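Local coordinates for protein epidermin decarboxylase (Staphylococcus epidermidis, PDB 1G63) that removes two reducing equivalents from the C-terminal cysteine of the epidermin precursor by FMN-dependent oxidative decarboxylation, working as a homododecamer, at residues I34-S37 / P38-N42; H67-I70 / V71-H74; I94-N97 / L98-V102; Q127-I130 / D131-K134. All coordinates share one frame; numbering follows the deposited sequence.

Contact 1 of 4, residues I34-S37 / P38-N42. With FMN (flavin mononucleotide), chain N.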
loop_
_atom_site.group_PDB
_atom_site.type_symbol
_atom_site.label_atom_id
_atom_site.label_comp_id
_atom_site.label_asym_id
_atom_site.label_seq_id
_atom_site.Cartn_x
_atom_site.Cartn_y
_atom_site.Cartn_z
ATOM N N ILE B 34 -17.361 16.134 21.170
ATOM C CA ILE B 34 -16.105 15.578 21.635
ATOM C C ILE B 34 -14.942 15.693 20.642
ATOM O O ILE B 34 -15.131 15.717 19.425
ATOM C CB ILE B 34 -16.334 14.112 22.062
ATOM C CG1 ILE B 34 -15.127 13.595 22.843
ATOM C CG2 ILE B 34 -16.656 13.272 20.847
ATOM C CD1 ILE B 34 -15.447 12.418 23.736
ATOM N N LEU B 35 -13.737 15.779 21.192
ATOM C CA LEU B 35 -12.510 15.916 20.415
ATOM C C LEU B 35 -11.449 15.058 21.123
ATOM O O LEU B 35 -11.262 15.178 22.328
ATOM C CB LEU B 35 -12.092 17.395 20.406
ATOM C CG LEU B 35 -11.021 17.907 19.440
ATOM C CD1 LEU B 35 -10.789 19.395 19.691
ATOM C CD2 LEU B 35 -9.734 17.138 19.634
ATOM N N PHE B 36 -10.764 14.190 20.384
ATOM C CA PHE B 36 -9.753 13.313 20.983
ATOM C C PHE B 36 -8.313 13.667 20.634
ATOM O O PHE B 36 -8.035 14.316 19.626
ATOM C CB PHE B 36 -9.979 11.853 20.563
ATOM C CG PHE B 36 -11.256 11.245 21.086
ATOM C CD1 PHE B 36 -12.448 11.388 20.386
ATOM C CD2 PHE B 36 -11.260 10.516 22.279
ATOM C CE1 PHE B 36 -13.638 10.810 20.861
ATOM C CE2 PHE B 36 -12.436 9.936 22.760
ATOM C CZ PHE B 36 -13.629 10.081 22.051
ATOM N N SER B 37 -7.393 13.233 21.487
ATOM C CA SER B 37 -5.979 13.447 21.238
ATOM C C SER B 37 -5.565 12.270 20.344
ATOM O O SER B 37 -6.134 11.184 20.428
ATOM C CB SER B 37 -5.190 13.411 22.546
ATOM O OG SER B 37 -5.085 12.095 23.061
ATOM N N PRO B 38 -4.583 12.474 19.461
ATOM C CA PRO B 38 -4.135 11.387 18.577
ATOM C C PRO B 38 -3.889 10.062 19.301
ATOM O O PRO B 38 -4.317 9.003 18.839
ATOM C CB PRO B 38 -2.856 11.951 17.964
ATOM C CG PRO B 38 -3.179 13.414 17.861
ATOM C CD PRO B 38 -3.834 13.716 19.193
ATOM N N SER B 39 -3.213 10.122 20.441
ATOM C CA SER B 39 -2.905 8.914 21.197
ATOM C C SER B 39 -4.104 8.185 21.787
ATOM O O SER B 39 -4.064 6.965 21.970
ATOM C CB SER B 39 -1.921 9.223 22.322
ATOM O OG SER B 39 -0.684 9.639 21.801
ATOM N N SER B 40 -5.166 8.911 22.094
ATOM C CA SER B 40 -6.326 8.263 22.684
ATOM C C SER B 40 -6.993 7.307 21.691
ATOM O O SER B 40 -7.755 6.426 22.072
ATOM C CB SER B 40 -7.317 9.318 23.206
ATOM O OG SER B 40 -7.694 10.220 22.191
ATOM N N LYS B 41 -6.675 7.463 20.414
ATOM C CA LYS B 41 -7.248 6.608 19.378
ATOM C C LYS B 41 -6.697 5.183 19.429
ATOM O O LYS B 41 -7.182 4.295 18.729
ATOM C CB LYS B 41 -7.022 7.244 18.007
ATOM C CG LYS B 41 -7.659 8.635 17.925
ATOM C CD LYS B 41 -7.290 9.406 16.667
ATOM C CE LYS B 41 -7.898 10.819 16.705
ATOM N NZ LYS B 41 -7.483 11.667 15.551
ATOM N N ASN B 42 -5.699 4.961 20.277
ATOM C CA ASN B 42 -5.119 3.630 20.451
ATOM C C ASN B 42 -5.873 2.887 21.543
ATOM O O ASN B 42 -5.590 1.725 21.807
ATOM C CB ASN B 42 -3.658 3.715 20.887
ATOM C CG ASN B 42 -2.759 4.272 19.816
ATOM O OD1 ASN B 42 -1.636 4.678 20.099
ATOM N ND2 ASN B 42 -3.238 4.290 18.577
HETATM N N1 FMN N . -1.325 8.822 31.068
HETATM C C2 FMN N . -2.053 9.547 31.974
HETATM O O2 FMN N . -1.844 10.698 32.229
HETATM N N3 FMN N . -3.129 8.901 32.670
HETATM C C4 FMN N . -3.497 7.609 32.511
HETATM O O4 FMN N . -4.425 7.135 33.184
HETATM C C4A FMN N . -2.698 6.824 31.561
HETATM N N5 FMN N . -3.006 5.559 31.297
HETATM C C5A FMN N . -2.361 4.905 30.285
HETATM C C6 FMN N . -2.766 3.549 29.918
HETATM C C7 FMN N . -2.082 2.788 29.014
HETATM C C7M FMN N . -2.548 1.371 28.647
HETATM C C8 FMN N . -1.035 3.428 28.191
HETATM C C8M FMN N . -0.338 2.677 27.082
HETATM C C9 FMN N . -0.619 4.707 28.547
HETATM C C9A FMN N . -1.234 5.472 29.557
HETATM N N10 FMN N . -0.858 6.796 29.943
HETATM C C10 FMN N . -1.609 7.540 30.845
HETATM C "C1'" FMN N . 0.252 7.464 29.247
HETATM C "C2'" FMN N . -0.313 8.341 28.102
HETATM O "O2'" FMN N . -1.101 7.634 27.143
HETATM C "C3'" FMN N . 0.829 9.040 27.368
HETATM O "O3'" FMN N . 1.525 9.934 28.297
HETATM C "C4'" FMN N . 0.432 9.837 26.134
HETATM O "O4'" FMN N . 1.601 10.294 25.409
HETATM C "C5'" FMN N . -0.484 11.018 26.412
HETATM O "O5'" FMN N . -0.906 11.634 25.177
HETATM P P FMN N . -2.105 12.669 25.085
HETATM O O1P FMN N . -1.792 13.790 26.025
HETATM O O2P FMN N . -3.358 11.944 25.402
HETATM O O3P FMN N . -2.091 13.135 23.584
#

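Contact 2 of 4, residues H67-I70 / V71-H74. With FMN (flavin mononucleotide), chain M.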
loop_
_atom_site.group_PDB
_atom_site.type_symbol
_atom_site.label_atom_id
_atom_site.label_comp_id
_atom_site.label_asym_id
_atom_site.label_seq_id
_atom_site.Cartn_x
_atom_site.Cartn_y
_atom_site.Cartn_z
ATOM N N HIS B 67 -10.227 25.812 14.782
ATOM C CA HIS B 67 -10.211 25.750 16.242
ATOM C C HIS B 67 -10.840 26.971 16.917
ATOM O O HIS B 67 -11.379 26.865 18.023
ATOM C CB HIS B 67 -8.774 25.560 16.737
ATOM C CG HIS B 67 -7.835 26.624 16.270
ATOM N ND1 HIS B 67 -7.511 27.721 17.038
ATOM C CD2 HIS B 67 -7.195 26.789 15.087
ATOM C CE1 HIS B 67 -6.712 28.516 16.348
ATOM N NE2 HIS B 67 -6.506 27.974 15.161
ATOM N N ILE B 68 -10.770 28.126 16.260
ATOM C CA ILE B 68 -11.354 29.342 16.813
ATOM C C ILE B 68 -12.872 29.207 16.875
ATOM O O ILE B 68 -13.494 29.534 17.883
ATOM C CB ILE B 68 -10.976 30.561 15.964
ATOM C CG1 ILE B 68 -9.457 30.757 16.018
ATOM C CG2 ILE B 68 -11.689 31.801 16.476
ATOM C CD1 ILE B 68 -8.922 31.633 14.916
ATOM N N ASN B 69 -13.461 28.711 15.794
ATOM C CA ASN B 69 -14.898 28.502 15.737
ATOM C C ASN B 69 -15.317 27.450 16.752
ATOM O O ASN B 69 -16.361 27.580 17.389
ATOM C CB ASN B 69 -15.315 28.061 14.338
ATOM C CG ASN B 69 -15.248 29.189 13.330
ATOM O OD1 ASN B 69 -15.362 28.963 12.125
ATOM N ND2 ASN B 69 -15.070 30.420 13.821
ATOM N N ILE B 70 -14.508 26.406 16.897
ATOM C CA ILE B 70 -14.815 25.355 17.854
ATOM C C ILE B 70 -14.931 25.963 19.255
ATOM O O ILE B 70 -15.860 25.662 19.996
ATOM C CB ILE B 70 -13.726 24.252 17.841
ATOM C CG1 ILE B 70 -13.772 23.512 16.499
ATOM C CG2 ILE B 70 -13.938 23.272 18.996
ATOM C CD1 ILE B 70 -12.702 22.444 16.328
ATOM N N VAL B 71 -13.996 26.841 19.599
ATOM C CA VAL B 71 -13.997 27.482 20.899
ATOM C C VAL B 71 -15.185 28.430 21.093
ATOM O O VAL B 71 -15.810 28.437 22.153
ATOM C CB VAL B 71 -12.673 28.246 21.130
ATOM C CG1 VAL B 71 -12.768 29.115 22.386
ATOM C CG2 VAL B 71 -11.522 27.240 21.267
ATOM N N GLU B 72 -15.498 29.222 20.073
ATOM C CA GLU B 72 -16.616 30.159 20.163
ATOM C C GLU B 72 -17.952 29.426 20.234
ATOM O O GLU B 72 -18.918 29.937 20.797
ATOM C CB GLU B 72 -16.622 31.114 18.964
ATOM C CG GLU B 72 -15.329 31.897 18.795
ATOM C CD GLU B 72 -15.385 32.914 17.663
ATOM O OE1 GLU B 72 -15.843 32.552 16.548
ATOM O OE2 GLU B 72 -14.956 34.071 17.890
ATOM N N ASN B 73 -17.995 28.220 19.677
ATOM C CA ASN B 73 -19.207 27.413 19.655
ATOM C C ASN B 73 -19.523 26.733 20.983
ATOM O O ASN B 73 -20.558 26.087 21.120
ATOM C CB ASN B 73 -19.098 26.346 18.564
ATOM C CG ASN B 73 -20.385 25.561 18.383
ATOM O OD1 ASN B 73 -20.360 24.352 18.107
ATOM N ND2 ASN B 73 -21.521 26.244 18.520
ATOM N N HIS B 74 -18.641 26.860 21.965
ATOM C CA HIS B 74 -18.888 26.224 23.252
ATOM C C HIS B 74 -18.762 27.164 24.446
ATOM O O HIS B 74 -17.971 28.099 24.444
ATOM C CB HIS B 74 -17.942 25.028 23.456
ATOM C CG HIS B 74 -18.103 23.942 22.438
ATOM N ND1 HIS B 74 -17.499 23.984 21.198
ATOM C CD2 HIS B 74 -18.821 22.794 22.466
ATOM C CE1 HIS B 74 -17.838 22.911 20.507
ATOM N NE2 HIS B 74 -18.640 22.173 21.253
HETATM N N1 FMN M . -1.875 28.690 14.658
HETATM C C2 FMN M . -1.231 29.893 14.812
HETATM O O2 FMN M . -0.441 30.132 15.679
HETATM N N3 FMN M . -1.515 30.938 13.890
HETATM C C4 FMN M . -2.381 30.860 12.856
HETATM O O4 FMN M . -2.572 31.846 12.136
HETATM C C4A FMN M . -3.098 29.586 12.703
HETATM N N5 FMN M . -3.937 29.390 11.694
HETATM C C5A FMN M . -4.452 28.149 11.486
HETATM C C6 FMN M . -5.294 27.899 10.318
HETATM C C7 FMN M . -5.958 26.715 10.114
HETATM C C7M FMN M . -6.823 26.487 8.860
HETATM C C8 FMN M . -5.632 25.558 10.972
HETATM C C8M FMN M . -6.221 24.198 10.708
HETATM C C9 FMN M . -4.855 25.789 12.106
HETATM C C9A FMN M . -4.254 27.033 12.399
HETATM N N10 FMN M . -3.430 27.307 13.528
HETATM C C10 FMN M . -2.758 28.513 13.669
HETATM C "C1'" FMN M . -3.139 26.230 14.498
HETATM C "C2'" FMN M . -1.800 25.550 14.128
HETATM O "O2'" FMN M . -1.760 24.997 12.805
HETATM C "C3'" FMN M . -1.490 24.431 15.120
HETATM O "O3'" FMN M . -1.356 24.996 16.452
HETATM C "C4'" FMN M . -0.251 23.601 14.821
HETATM O "O4'" FMN M . -0.173 22.465 15.713
HETATM C "C5'" FMN M . 1.057 24.374 14.872
HETATM O "O5'" FMN M . 2.153 23.541 14.459
HETATM P P FMN M . 3.575 24.092 14.064
HETATM O O1P FMN M . 4.063 24.870 15.221
HETATM O O2P FMN M . 3.460 24.900 12.809
HETATM O O3P FMN M . 4.437 22.800 13.802
#

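Contact 3 of 4, residues I94-N97 / L98-V102. With FMN (flavin mononucleotide), chain M.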
loop_
_atom_site.group_PDB
_atom_site.type_symbol
_atom_site.label_atom_id
_atom_site.label_comp_id
_atom_site.label_asym_id
_atom_site.label_seq_id
_atom_site.Cartn_x
_atom_site.Cartn_y
_atom_site.Cartn_z
ATOM N N ILE B 94 1.973 24.652 24.804
ATOM C CA ILE B 94 2.271 23.791 23.676
ATOM C C ILE B 94 0.988 23.280 23.060
ATOM O O ILE B 94 0.172 22.645 23.730
ATOM C CB ILE B 94 3.154 22.629 24.110
ATOM C CG1 ILE B 94 4.514 23.191 24.503
ATOM C CG2 ILE B 94 3.317 21.609 22.984
ATOM C CD1 ILE B 94 5.371 22.190 25.107
ATOM N N CYS B 95 0.803 23.584 21.781
ATOM C CA CYS B 95 -0.393 23.176 21.069
ATOM C C CYS B 95 -0.043 22.527 19.733
ATOM O O CYS B 95 -0.252 23.111 18.669
ATOM C CB CYS B 95 -1.319 24.387 20.876
ATOM S SG CYS B 95 -0.460 25.930 20.493
ATOM N N ASP B 96 0.470 21.299 19.801
ATOM C CA ASP B 96 0.885 20.567 18.607
ATOM C C ASP B 96 -0.142 19.601 17.993
ATOM O O ASP B 96 0.192 18.832 17.094
ATOM C CB ASP B 96 2.208 19.832 18.870
ATOM C CG ASP B 96 2.147 18.909 20.076
ATOM O OD1 ASP B 96 1.057 18.710 20.658
ATOM O OD2 ASP B 96 3.205 18.369 20.434
ATOM N N ASN B 97 -1.376 19.634 18.488
ATOM C CA ASN B 97 -2.463 18.833 17.930
ATOM C C ASN B 97 -3.745 19.661 18.108
ATOM O O ASN B 97 -3.733 20.658 18.825
ATOM C CB ASN B 97 -2.572 17.442 18.596
ATOM C CG ASN B 97 -2.750 17.506 20.100
ATOM O OD1 ASN B 97 -3.477 18.358 20.618
ATOM N ND2 ASN B 97 -2.096 16.587 20.813
ATOM N N LEU B 98 -4.835 19.272 17.456
ATOM C CA LEU B 98 -6.075 20.039 17.545
ATOM C C LEU B 98 -6.599 20.246 18.960
ATOM O O LEU B 98 -6.919 21.374 19.344
ATOM C CB LEU B 98 -7.176 19.404 16.678
ATOM C CG LEU B 98 -8.518 20.164 16.640
ATOM C CD1 LEU B 98 -8.311 21.582 16.130
ATOM C CD2 LEU B 98 -9.516 19.429 15.751
ATOM N N LEU B 99 -6.684 19.168 19.734
ATOM C CA LEU B 99 -7.189 19.249 21.104
ATOM C C LEU B 99 -6.431 20.292 21.912
ATOM O O LEU B 99 -7.000 21.186 22.538
ATOM C CB LEU B 99 -7.062 17.890 21.796
ATOM C CG LEU B 99 -7.517 17.789 23.259
ATOM C CD1 LEU B 99 -7.912 16.347 23.575
ATOM C CD2 LEU B 99 -6.407 18.260 24.205
ATOM N N THR B 100 -5.125 20.164 21.875
ATOM C CA THR B 100 -4.250 21.032 22.607
ATOM C C THR B 100 -4.284 22.485 22.062
ATOM O O THR B 100 -4.104 23.449 22.813
ATOM C CB THR B 100 -2.860 20.369 22.597
ATOM O OG1 THR B 100 -2.194 20.642 23.822
ATOM C CG2 THR B 100 -2.048 20.826 21.444
ATOM N N THR B 101 -4.555 22.645 20.767
ATOM C CA THR B 101 -4.661 23.986 20.178
ATOM C C THR B 101 -5.985 24.624 20.627
ATOM O O THR B 101 -6.076 25.838 20.828
ATOM C CB THR B 101 -4.633 23.940 18.629
ATOM O OG1 THR B 101 -3.337 23.531 18.188
ATOM C CG2 THR B 101 -4.950 25.306 18.039
ATOM N N VAL B 102 -7.014 23.794 20.765
ATOM C CA VAL B 102 -8.316 24.263 21.220
ATOM C C VAL B 102 -8.209 24.720 22.677
ATOM O O VAL B 102 -8.805 25.730 23.064
ATOM C CB VAL B 102 -9.387 23.139 21.092
ATOM C CG1 VAL B 102 -10.591 23.422 21.999
ATOM C CG2 VAL B 102 -9.837 23.037 19.637
HETATM N N1 FMN M . -1.875 28.690 14.658
HETATM C C2 FMN M . -1.231 29.893 14.812
HETATM O O2 FMN M . -0.441 30.132 15.679
HETATM N N3 FMN M . -1.515 30.938 13.890
HETATM C C4 FMN M . -2.381 30.860 12.856
HETATM O O4 FMN M . -2.572 31.846 12.136
HETATM C C4A FMN M . -3.098 29.586 12.703
HETATM N N5 FMN M . -3.937 29.390 11.694
HETATM C C5A FMN M . -4.452 28.149 11.486
HETATM C C6 FMN M . -5.294 27.899 10.318
HETATM C C7 FMN M . -5.958 26.715 10.114
HETATM C C7M FMN M . -6.823 26.487 8.860
HETATM C C8 FMN M . -5.632 25.558 10.972
HETATM C C8M FMN M . -6.221 24.198 10.708
HETATM C C9 FMN M . -4.855 25.789 12.106
HETATM C C9A FMN M . -4.254 27.033 12.399
HETATM N N10 FMN M . -3.430 27.307 13.528
HETATM C C10 FMN M . -2.758 28.513 13.669
HETATM C "C1'" FMN M . -3.139 26.230 14.498
HETATM C "C2'" FMN M . -1.800 25.550 14.128
HETATM O "O2'" FMN M . -1.760 24.997 12.805
HETATM C "C3'" FMN M . -1.490 24.431 15.120
HETATM O "O3'" FMN M . -1.356 24.996 16.452
HETATM C "C4'" FMN M . -0.251 23.601 14.821
HETATM O "O4'" FMN M . -0.173 22.465 15.713
HETATM C "C5'" FMN M . 1.057 24.374 14.872
HETATM O "O5'" FMN M . 2.153 23.541 14.459
HETATM P P FMN M . 3.575 24.092 14.064
HETATM O O1P FMN M . 4.063 24.870 15.221
HETATM O O2P FMN M . 3.460 24.900 12.809
HETATM O O3P FMN M . 4.437 22.800 13.802
HETATM O O HOH W 1 -2.079 24.226 24.970
#

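Contact 4 of 4, residues Q127-I130 / D131-K134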
loop_
_atom_site.group_PDB
_atom_site.type_symbol
_atom_site.label_atom_id
_atom_site.label_comp_id
_atom_site.label_asym_id
_atom_site.label_seq_id
_atom_site.Cartn_x
_atom_site.Cartn_y
_atom_site.Cartn_z
ATOM N N GLN B 127 3.105 19.007 39.059
ATOM C CA GLN B 127 2.531 19.826 40.120
ATOM C C GLN B 127 2.821 21.305 39.952
ATOM O O GLN B 127 1.952 22.142 40.178
ATOM C CB GLN B 127 3.014 19.337 41.489
ATOM C CG GLN B 127 2.369 18.026 41.921
ATOM C CD GLN B 127 0.854 18.066 41.768
ATOM O OE1 GLN B 127 0.211 19.054 42.135
ATOM N NE2 GLN B 127 0.275 16.993 41.230
ATOM N N LYS B 128 4.038 21.625 39.540
ATOM C CA LYS B 128 4.427 23.010 39.337
ATOM C C LYS B 128 3.560 23.615 38.235
ATOM O O LYS B 128 3.167 24.781 38.306
ATOM C CB LYS B 128 5.908 23.070 38.968
ATOM C CG LYS B 128 6.480 24.460 38.855
ATOM C CD LYS B 128 7.982 24.458 39.117
ATOM C CE LYS B 128 8.288 24.093 40.577
ATOM N NZ LYS B 128 9.746 24.191 40.912
ATOM N N ASN B 129 3.245 22.805 37.228
ATOM C CA ASN B 129 2.415 23.247 36.109
ATOM C C ASN B 129 0.952 23.395 36.528
ATOM O O ASN B 129 0.237 24.277 36.036
ATOM C CB ASN B 129 2.524 22.252 34.949
ATOM C CG ASN B 129 3.821 22.395 34.174
ATOM O OD1 ASN B 129 4.221 21.484 33.453
ATOM N ND2 ASN B 129 4.477 23.540 34.313
ATOM N N ILE B 130 0.507 22.523 37.429
ATOM C CA ILE B 130 -0.866 22.582 37.906
ATOM C C ILE B 130 -1.077 23.879 38.678
ATOM O O ILE B 130 -2.129 24.512 38.578
ATOM C CB ILE B 130 -1.200 21.375 38.803
ATOM C CG1 ILE B 130 -1.384 20.133 37.924
ATOM C CG2 ILE B 130 -2.456 21.656 39.620
ATOM C CD1 ILE B 130 -1.792 18.909 38.667
ATOM N N ASP B 131 -0.070 24.273 39.450
ATOM C CA ASP B 131 -0.146 25.511 40.207
ATOM C C ASP B 131 -0.211 26.650 39.202
ATOM O O ASP B 131 -1.037 27.562 39.322
ATOM C CB ASP B 131 1.087 25.673 41.093
ATOM C CG ASP B 131 1.111 24.694 42.257
ATOM O OD1 ASP B 131 2.209 24.499 42.838
ATOM O OD2 ASP B 131 0.039 24.130 42.596
ATOM N N LEU B 132 0.653 26.584 38.199
ATOM C CA LEU B 132 0.690 27.612 37.177
ATOM C C LEU B 132 -0.679 27.793 36.513
ATOM O O LEU B 132 -1.137 28.915 36.288
ATOM C CB LEU B 132 1.741 27.260 36.125
ATOM C CG LEU B 132 2.036 28.330 35.076
ATOM C CD1 LEU B 132 2.465 29.621 35.753
ATOM C CD2 LEU B 132 3.134 27.825 34.151
ATOM N N LEU B 133 -1.336 26.680 36.209
ATOM C CA LEU B 133 -2.645 26.721 35.569
ATOM C C LEU B 133 -3.693 27.375 36.461
ATOM O O LEU B 133 -4.471 28.219 36.015
ATOM C CB LEU B 133 -3.093 25.305 35.201
ATOM C CG LEU B 133 -2.352 24.622 34.047
ATOM C CD1 LEU B 133 -2.700 23.141 34.027
ATOM C CD2 LEU B 133 -2.708 25.285 32.735
ATOM N N LYS B 134 -3.709 26.970 37.725
ATOM C CA LYS B 134 -4.657 27.509 38.692
ATOM C C LYS B 134 -4.462 29.012 38.928
ATOM O O LYS B 134 -5.432 29.768 38.987
ATOM C CB LYS B 134 -4.536 26.749 40.016
ATOM C CG LYS B 134 -5.078 25.340 39.958
ATOM C CD LYS B 134 -4.931 24.627 41.292
ATOM C CE LYS B 134 -5.672 23.305 41.277
ATOM N NZ LYS B 134 -5.537 22.551 42.552
#

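Contact 1 of 4, residues I34-S37 / P38-N42
Ser37 and Ser40 hold together the turn by which strand 32-36 of this Rossmann-like fold leaves the parallel sheet and enters a 3-10 segment, 39-42. The compact part is built round one acceptor, the carbonyl oxygen of Ser37. Ser40 OG donates to Ser37 O over 2.5 Å, in the carbonyl plane and on a lone pair, while Ser40 N reaches the same Ser37 O at 3.0 Å from well above that plane. The two donors from one residue therefore use different approaches to the oxygen, and a chi1 of 56°, which tucks OG back between the backbone N and the carbonyl carbon of Ser40, makes the double grip possible. The same hydroxyl sits against Phe36, 3.2 Å from its CB and near the ring plane at the edge; the ring itself is buried against Leu56, Ile44 and Thr46.

The outer side is looser. Pro38 is exposed, and the extended chain of Lys41 runs past the turn, with CG 3.9 Å from Ser37 O, toward a long and weak ion pair with Asp58. Ser39 approaches the FMN more loosely, its CB 3.9 Å from O5' of the ribityl phosphate. Back on the tight side, Ser37 makes the firmer link to the cofactor: its OG accepts a weak bond from Ser40 N and donates to phosphate oxygen O2P of FMN at 2.9 Å.

Contact 2 of 4, residues H67-I70 / V71-H74
Val71 N donates to His67 O at 3.1 Å and Glu72 N to Ile68 O at 3.0 Å, the i to i+4 ladder of helix 67-72. Asn73 N extends it to Asn69 O and adds a weak bond to Ile70 O. A side chain takes the next step: His74 ND1 donates to Ile70 O over 2.6 Å, nearly straight at 165° and with the oxygen in the imidazole plane. With CG anti to its own carbonyl carbon (chi1 -61°), the ring folds back beside Ile70, and CE1 lies 4.2 Å from Ile70 CG2.

On the side facing a neighbouring subunit, whose Arg119 packs on Glu72, Ile68 and Glu72 run side by side, CG2 4.0 Å from CD. The Asn69 amide and the Glu72 carboxylate are almost parallel, 16° apart, with Asn69 ND2 3.5 Å from Glu72 OE1. At the other end of the turn His67, the active-site residue, meets the FMN obliquely, its NE2 3.5 Å from flavin N10. Its ND1 makes a weak hydrogen bond with Thr105, and Met120 of a neighbouring subunit packs against its side chain.

The helix thus presents its first residue to the flavin while its far end is tied down by imidazole. His74 NE2 is bonded to Asn33 OD1, so both ring nitrogens face oxygen acceptors, which could favour the doubly protonated form, though the nearby Lys4 would work against it.

Contact 3 of 4, residues I94-N97 / L98-V102
Asn97 is the N-cap of helix 98-105, and its side chain bends back over the first turn toward Thr100. A chi1 of 57° sets the amide between the backbone N and the carbonyl carbon, from where OD1 accepts from Thr100 N at 2.7 Å, a short bond to be taken with caution because OD1 crowds Thr100 in the model. Thr100 is itself crowded, its chi1 of -146° off the staggered positions, and the 3.1 Å bond from its OG1 to Ile94 O is tentative. A water joins the same two residues, giving hydrogen bonds to Ile94 O and Thr100 O.

Thr101 keeps OG1 beside its own backbone N (chi1 -68°), and both groups donate to Asn97 O: N at 2.9 Å, nearly along the C=O axis, and OG1 at 3.0 Å from above the carbonyl plane. The Asp96 carboxylate is engaged elsewhere, in a salt bridge with Lys89.

Because Thr101 OG1 spends its proton on Asn97 O, it can accept from O3' of the FMN, also at 3.0 Å. Cys95 O accepts from O3' and O4', so the O3' proton probably alternates between two acceptors, and a carbonyl and a hydroxyl together hold the ribityl chain.

Contact 4 of 4, residues Q127-I130 / D131-K134
The carboxylate of Asp131 turns one flat face to the carbonyl oxygen of Gln127, which sits almost straight above CG at 3.4 Å. OD1 and OD2 of Asp131 lie little farther from Gln127 O, at 3.6 and 3.7 Å, so the oxygen lies over the face at the carboxyl carbon and not at either carboxylate oxygen. CG stands beside the backbone N of Asp131 (chi1 -71°), which brings the group back over the preceding turn. The amide of Gln127 finds its partner elsewhere, NE2 being hydrogen-bonded to Trp121 O.

Beneath these groups the alpha-helical ladder is regular: Asp131 N donates to Gln127 O at 3.0 Å, and Lys134 N to Ile130 O at the same length. Lys134 is extended beyond CG and runs alongside Ile130, its CE 4.0 Å from Ile130 CG2, so that the lysine chain lies against the isoleucine branch through CE. Leu133 folds over the turn instead, CG 3.3 Å from Asn129 O.

Leu133 and Asn129 face helix 84-91, touching Ala91 in common, while Ile130, Leu133 and Lys134 rest on Val140 of edge strand 139-140. Lys128 and Leu132 pack against copies of each other from two neighbouring subunits.

Overall arrangement
The four contacts follow one another along the chain, and the first three each touch an FMN, though not the same one. Contact 3 is central, its centre about 12 Å from that of contact 1 and 13 Å from that of contact 2. Leu35 packs on Leu99 and Val102, while His67 packs on Thr101, joining strand 32-36 and helix 67-72 through helix 98-105. Contacts 2 and 3 serve one FMN, whose phosphate is bound by Ser37 of a neighbouring subunit; contact 1 binds the phosphate of another. Each flavin thus lies between subunits, tying cofactor binding to the dodecamer. Contact 4, about 18 Å from contact 3 between centres, flanks the other end of the sheet.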